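Local coordinates for glyoxylate-induced Protein (Pseudomonas aeruginosa, PDB 1SQ4) that is of unproven function but has a double beta-barrel (bicupin) fold and may act as a ureidoglycine aminohydrolase, at residues I57-P60 and A65-F68; Y145-V148 and P152-E155; E155-N160 and M187-H192. All coordinates share one frame; numbering follows the deposited sequence.

Contact 1: residues I57-P60 and A65-F68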
# COMPACT_ATOMS: atom_id res chain seq x y z
N ILE A 57 29.89 2.63 -0.26
CA ILE A 57 28.59 3.02 0.27
C ILE A 57 28.29 4.42 -0.24
O ILE A 57 28.60 5.42 0.41
CB ILE A 57 28.58 3.00 1.81
CG1 ILE A 57 27.39 3.77 2.37
CG2 ILE A 57 29.84 3.63 2.34
CD1 ILE A 57 26.07 3.28 1.87
N ALA A 58 27.70 4.49 -1.42
CA ALA A 58 27.35 5.76 -2.04
C ALA A 58 26.01 5.56 -2.76
O ALA A 58 25.56 4.43 -2.92
CB ALA A 58 28.43 6.15 -3.04
N ARG A 59 25.38 6.65 -3.18
CA ARG A 59 24.09 6.58 -3.87
C ARG A 59 23.10 5.61 -3.21
O ARG A 59 22.52 4.75 -3.89
CB ARG A 59 24.28 6.18 -5.34
CG ARG A 59 25.18 7.11 -6.11
CD ARG A 59 24.96 6.97 -7.61
NE ARG A 59 25.54 5.74 -8.17
CZ ARG A 59 26.84 5.47 -8.20
NH1 ARG A 59 27.72 6.34 -7.71
NH2 ARG A 59 27.26 4.33 -8.74
N PRO A 60 22.87 5.74 -1.90
CA PRO A 60 21.95 4.85 -1.20
C PRO A 60 20.56 4.86 -1.83
O PRO A 60 19.87 3.84 -1.88
CB PRO A 60 21.91 5.41 0.22
CG PRO A 60 23.22 6.12 0.35
CD PRO A 60 23.36 6.79 -0.99
N ALA A 65 21.92 12.38 -4.44
CA ALA A 65 22.74 11.57 -3.55
C ALA A 65 24.10 11.26 -4.17
O ALA A 65 24.57 10.13 -4.11
CB ALA A 65 22.01 10.28 -3.22
N GLU A 66 24.72 12.27 -4.76
CA GLU A 66 26.02 12.09 -5.36
C GLU A 66 26.97 13.12 -4.79
O GLU A 66 28.02 13.38 -5.36
CB GLU A 66 25.93 12.26 -6.87
CG GLU A 66 24.84 11.45 -7.52
CD GLU A 66 24.79 11.71 -9.01
OE1 GLU A 66 25.76 11.33 -9.71
OE2 GLU A 66 23.78 12.30 -9.47
N THR A 67 26.62 13.70 -3.65
CA THR A 67 27.48 14.70 -3.04
C THR A 67 28.65 14.04 -2.33
O THR A 67 29.79 14.45 -2.47
CB THR A 67 26.73 15.56 -2.03
OG1 THR A 67 25.69 16.28 -2.69
CG2 THR A 67 27.68 16.54 -1.38
N PHE A 68 28.35 13.00 -1.55
CA PHE A 68 29.38 12.32 -0.79
C PHE A 68 29.65 10.92 -1.30
O PHE A 68 28.85 10.32 -2.02
CB PHE A 68 28.99 12.24 0.69
CG PHE A 68 29.07 13.55 1.42
CD1 PHE A 68 30.31 14.14 1.70
CD2 PHE A 68 27.92 14.18 1.87
CE1 PHE A 68 30.39 15.34 2.42
CE2 PHE A 68 27.99 15.37 2.60
CZ PHE A 68 29.24 15.95 2.87

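Contact 2: residues Y145-V148 and P152-E155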
# COMPACT_ATOMS: atom_id res chain seq x y z
N TYR A 145 35.23 19.75 -2.90
CA TYR A 145 35.25 20.95 -2.09
C TYR A 145 34.72 22.13 -2.88
O TYR A 145 34.99 22.25 -4.07
CB TYR A 145 36.69 21.23 -1.62
CG TYR A 145 36.81 22.50 -0.81
CD1 TYR A 145 37.35 23.66 -1.37
CD2 TYR A 145 36.34 22.56 0.51
CE1 TYR A 145 37.42 24.84 -0.64
CE2 TYR A 145 36.41 23.75 1.25
CZ TYR A 145 36.94 24.88 0.66
OH TYR A 145 36.98 26.06 1.33
N GLN A 146 33.97 22.99 -2.22
CA GLN A 146 33.43 24.16 -2.89
C GLN A 146 34.19 25.40 -2.47
O GLN A 146 34.11 25.85 -1.33
CB GLN A 146 31.95 24.32 -2.59
CG GLN A 146 31.32 25.47 -3.33
CD GLN A 146 29.82 25.45 -3.24
OE1 GLN A 146 29.14 26.36 -3.73
NE2 GLN A 146 29.28 24.40 -2.60
N LYS A 147 34.95 25.94 -3.42
CA LYS A 147 35.76 27.13 -3.19
C LYS A 147 34.90 28.38 -3.26
O LYS A 147 34.08 28.53 -4.16
CB LYS A 147 36.85 27.25 -4.25
CG LYS A 147 37.73 28.48 -4.11
CD LYS A 147 38.65 28.34 -2.90
CE LYS A 147 39.37 29.65 -2.59
NZ LYS A 147 38.40 30.73 -2.26
N VAL A 148 35.10 29.27 -2.30
CA VAL A 148 34.39 30.52 -2.31
C VAL A 148 35.40 31.65 -2.18
O VAL A 148 36.24 31.65 -1.28
CB VAL A 148 33.32 30.59 -1.17
CG1 VAL A 148 33.88 30.05 0.12
CG2 VAL A 148 32.85 32.03 -1.00
N PRO A 152 39.70 31.23 2.33
CA PRO A 152 40.84 30.35 2.06
C PRO A 152 40.52 28.89 2.32
O PRO A 152 39.65 28.56 3.13
CB PRO A 152 41.90 30.89 3.02
CG PRO A 152 41.07 31.36 4.18
CD PRO A 152 39.95 32.08 3.50
N LEU A 153 41.23 28.00 1.63
CA LEU A 153 41.03 26.56 1.81
C LEU A 153 41.26 26.15 3.24
O LEU A 153 42.07 26.74 3.96
CB LEU A 153 42.01 25.78 0.95
CG LEU A 153 41.98 25.98 -0.55
CD1 LEU A 153 43.29 25.49 -1.11
CD2 LEU A 153 40.81 25.22 -1.16
N PRO A 154 40.55 25.10 3.69
CA PRO A 154 40.70 24.62 5.06
C PRO A 154 42.04 23.94 5.22
O PRO A 154 42.54 23.31 4.28
CB PRO A 154 39.52 23.67 5.21
CG PRO A 154 39.35 23.14 3.84
CD PRO A 154 39.52 24.35 2.97
N GLU A 155 42.64 24.08 6.40
CA GLU A 155 43.93 23.46 6.66
C GLU A 155 43.75 22.08 7.26
O GLU A 155 42.82 21.85 8.03
CB GLU A 155 44.76 24.35 7.60
CG GLU A 155 45.51 25.47 6.86
CD GLU A 155 45.88 26.63 7.78
OE1 GLU A 155 44.98 27.14 8.49
OE2 GLU A 155 47.06 27.05 7.77

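Contact 3: residues E155-N160 and M187-H192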
# COMPACT_ATOMS: atom_id res chain seq x y z
N GLU A 155 42.64 24.08 6.40
CA GLU A 155 43.93 23.46 6.66
C GLU A 155 43.75 22.08 7.26
O GLU A 155 42.82 21.85 8.03
CB GLU A 155 44.76 24.35 7.60
CG GLU A 155 45.51 25.47 6.86
CD GLU A 155 45.88 26.63 7.78
OE1 GLU A 155 44.98 27.14 8.49
OE2 GLU A 155 47.06 27.05 7.77
N ALA A 156 44.64 21.17 6.89
CA ALA A 156 44.61 19.80 7.37
C ALA A 156 44.87 19.74 8.86
O ALA A 156 45.25 20.73 9.48
CB ALA A 156 45.64 18.97 6.65
N PHE A 157 44.64 18.57 9.43
CA PHE A 157 44.88 18.34 10.83
C PHE A 157 44.54 16.89 11.14
O PHE A 157 43.79 16.25 10.42
CB PHE A 157 44.05 19.33 11.67
CG PHE A 157 42.57 19.21 11.49
CD1 PHE A 157 41.86 18.24 12.19
CD2 PHE A 157 41.89 20.05 10.61
CE1 PHE A 157 40.50 18.12 12.02
CE2 PHE A 157 40.52 19.93 10.44
CZ PHE A 157 39.82 18.96 11.14
N VAL A 158 45.16 16.38 12.20
CA VAL A 158 44.97 15.00 12.63
C VAL A 158 44.75 15.01 14.14
O VAL A 158 45.32 15.85 14.85
CB VAL A 158 46.21 14.14 12.31
CG1 VAL A 158 45.96 12.68 12.69
CG2 VAL A 158 46.55 14.25 10.83
N THR A 159 43.94 14.08 14.62
CA THR A 159 43.62 14.00 16.03
C THR A 159 42.84 12.71 16.26
O THR A 159 42.71 11.89 15.35
CB THR A 159 42.77 15.23 16.45
OG1 THR A 159 42.46 15.16 17.85
CG2 THR A 159 41.49 15.29 15.63
N ASN A 160 42.33 12.52 17.48
CA ASN A 160 41.57 11.33 17.81
C ASN A 160 40.31 11.76 18.58
O ASN A 160 40.38 12.55 19.51
CB ASN A 160 42.43 10.35 18.63
CG ASN A 160 41.77 8.98 18.82
OD1 ASN A 160 40.72 8.87 19.45
ND2 ASN A 160 42.39 7.94 18.25
N MSE A 187 34.11 29.11 8.31
CA MSE A 187 33.51 29.10 7.00
C MSE A 187 34.37 28.49 5.91
O MSE A 187 33.95 28.40 4.76
CB MSE A 187 33.09 30.52 6.63
CG MSE A 187 31.63 30.64 6.24
SE MSE A 187 30.41 29.93 7.60
CE MSE A 187 29.77 31.63 8.26
N ARG A 188 35.59 28.08 6.26
CA ARG A 188 36.48 27.49 5.28
C ARG A 188 36.05 26.06 4.99
O ARG A 188 36.27 25.55 3.90
CB ARG A 188 37.91 27.50 5.81
CG ARG A 188 38.51 28.89 5.93
CD ARG A 188 39.96 28.80 6.39
NE ARG A 188 40.04 28.23 7.73
CZ ARG A 188 41.14 27.71 8.27
NH1 ARG A 188 42.28 27.68 7.59
NH2 ARG A 188 41.09 27.22 9.51
N HIS A 189 35.43 25.40 5.97
CA HIS A 189 34.96 24.05 5.78
C HIS A 189 33.57 24.04 5.22
O HIS A 189 32.69 24.76 5.69
CB HIS A 189 34.93 23.27 7.09
CG HIS A 189 36.23 22.64 7.43
ND1 HIS A 189 37.16 23.25 8.24
CD2 HIS A 189 36.79 21.48 7.03
CE1 HIS A 189 38.23 22.49 8.32
NE2 HIS A 189 38.03 21.41 7.59
N ASP A 190 33.37 23.20 4.21
CA ASP A 190 32.07 23.10 3.58
C ASP A 190 31.42 21.76 3.89
O ASP A 190 30.43 21.36 3.28
CB ASP A 190 32.19 23.33 2.06
CG ASP A 190 32.91 22.20 1.34
OD1 ASP A 190 33.66 21.43 1.97
OD2 ASP A 190 32.72 22.10 0.11
N MSE A 191 31.98 21.06 4.87
CA MSE A 191 31.44 19.77 5.27
C MSE A 191 31.88 19.43 6.68
O MSE A 191 32.98 19.79 7.11
CB MSE A 191 31.93 18.67 4.34
CG MSE A 191 33.37 18.27 4.58
SE MSE A 191 33.74 16.54 3.82
CE MSE A 191 35.67 16.49 4.03
N HIS A 192 31.02 18.73 7.40
CA HIS A 192 31.34 18.32 8.74
C HIS A 192 31.16 16.81 8.81
O HIS A 192 30.25 16.24 8.21
CB HIS A 192 30.40 18.98 9.76
CG HIS A 192 30.60 20.46 9.91
ND1 HIS A 192 29.61 21.28 10.42
CD2 HIS A 192 31.67 21.25 9.69
CE1 HIS A 192 30.08 22.52 10.50
NE2 HIS A 192 31.32 22.53 10.07

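Contact 1: residues I57-P60 and A65-F68
Arg59 and Ala65 meet mainly through their backbones. The CA of Arg59 lies 3.6 Å from the carbonyl O of Ala65, a CH...O contact with an angle of 135° at the hydrogen. Arg59 CG passes the same oxygen at 3.7 Å. The chi1 of -58° sets CG beside the backbone N, and the side chain then leaves the contact with a bend at chi3. The CB of Ala65 points at the other segment and touches the proline ring, with Pro60 CD 4.4 Å from Ala65 CB. Ala58 adds a looser approach, its CB 4.3 Å from Phe68 O. No hydrogen bond joins the two segments. Further out, the aliphatic part of Arg59 runs by Glu66, with Arg59 CD 4.5 Å from Glu66 CG. The guanidinium is held by another chain: it forms a salt bridge with Glu213 of the second subunit and a cation-pi contact with Phe64 of that subunit. Within the chain, Pro60 and Ala65 both pack on Trp241 of strand 239-244, and the Phe68 ring meets Tyr263 edge-to-face. Ile57 and Gln70 share backbone hydrogen bonding just where the strands begin to pair. The contact therefore closes the base of a long connection between the neighbouring antiparallel strands 52-57 and 69-76, at the margin of a cupin beta-sheet and against a second subunit.

Contact 2: residues Y145-V148 and P152-E155
Lys147 and Leu153 mark the closest backbone approach, with Lys147 CA 7.3 Å from Leu153 CA. The two segments run in roughly opposite directions and diverge toward Tyr145 and Glu155. Neither is a strand, and no hydrogen bond links them. Residues 152-155 are extended, with backbone angles near those of a polyproline II helix. Both segments belong to the connection that leaves strand 136-144 and returns to strand 157-160 of the same six-stranded sheet in this bicupin. The link between them is made by side chains.

Tyr145 carries most of it. Its CG is anti to the backbone N (chi1 178°), and the ring reaches across to Leu153 and Pro154. Leu153 touches the CD1-CE1 side of the ring, with Leu153 CD2 3.5 Å from Tyr145 CE1. Pro154 meets the phenol end head-on, on the same side of the ring plane as Leu153, its CD 3.5 Å from Tyr145 CZ. Pro154 CG lies over toward the CE2 edge, 4.0 Å from Tyr145 CE2. Both approaches to the aromatic ring are oblique.

The phenol oxygen is buried and hydrogen-bonds to the carbonyl O of Arg188, which fixes the far end of the ring. Pro154 also packs on His189, so the same proline joins the tyrosine to the 187-192 loop. Toward the solvent side, the Lys147 chain bends at chi2 and crosses Leu153 at about a right angle. Lys147 CD lies 4.2 Å from Leu153 CD2, and beyond it the ammonium NZ is hydrogen-bonded to the carbonyl O of Val151.

Contact 3: residues E155-N160 and M187-H192
Arg188 NH1 donates a hydrogen bond to Glu155 OE1 at 2.9 Å, with an angle of 158° at the hydrogen. The bond is part of a salt bridge. The carboxylate oxygen sits at the edge of the guanidinium, close to its plane. Seen from Glu155, the donor comes on the anti side of OE1 and 34° out of the carboxylate plane. The two flat groups are steeply turned, with 75° between their planes, and a single oxygen makes the bridge. A bend at chi3 of Arg188 swings the guanidinium toward the glutamate. Arg188 NE has a second anionic partner in Asp186.

The contact joins the two larger sheets of the bicupin. Strand 157-160 is the outermost strand of the six-stranded one and pairs with strand 116-120, while residues 187-190 lead into strand 191-198 of the eight-stranded one. At this junction Phe157 and His189 point toward each other. His189 CE1 lies near the plane of the Phe157 ring, at its edge, 4.0 Å from Phe157 CE2. His189 also meets the ring of Phe119 edge-to-face. Phe157 and Phe119 are joined by backbone hydrogen bonding, so neighbouring strands supply both aromatic partners of the histidine.

Contact 1 comes first along the chain, followed by contact 2 and then contact 3, which starts at Glu155, where contact 2 ends. Contacts 2 and 3 are close neighbours, their centres about 10 Å apart. A probable hydrogen bond from Gln146 N to Asp190 OD2, 2.8 Å long, is one of the polar links between them. Contact 1 is about 21 Å from each, centre to centre. It still reaches contact 3 through packing of the Phe68 ring on selenomethionine Met191. The six-stranded sheet runs beside all three, and contact 3 lies where it meets the eight-stranded sheet.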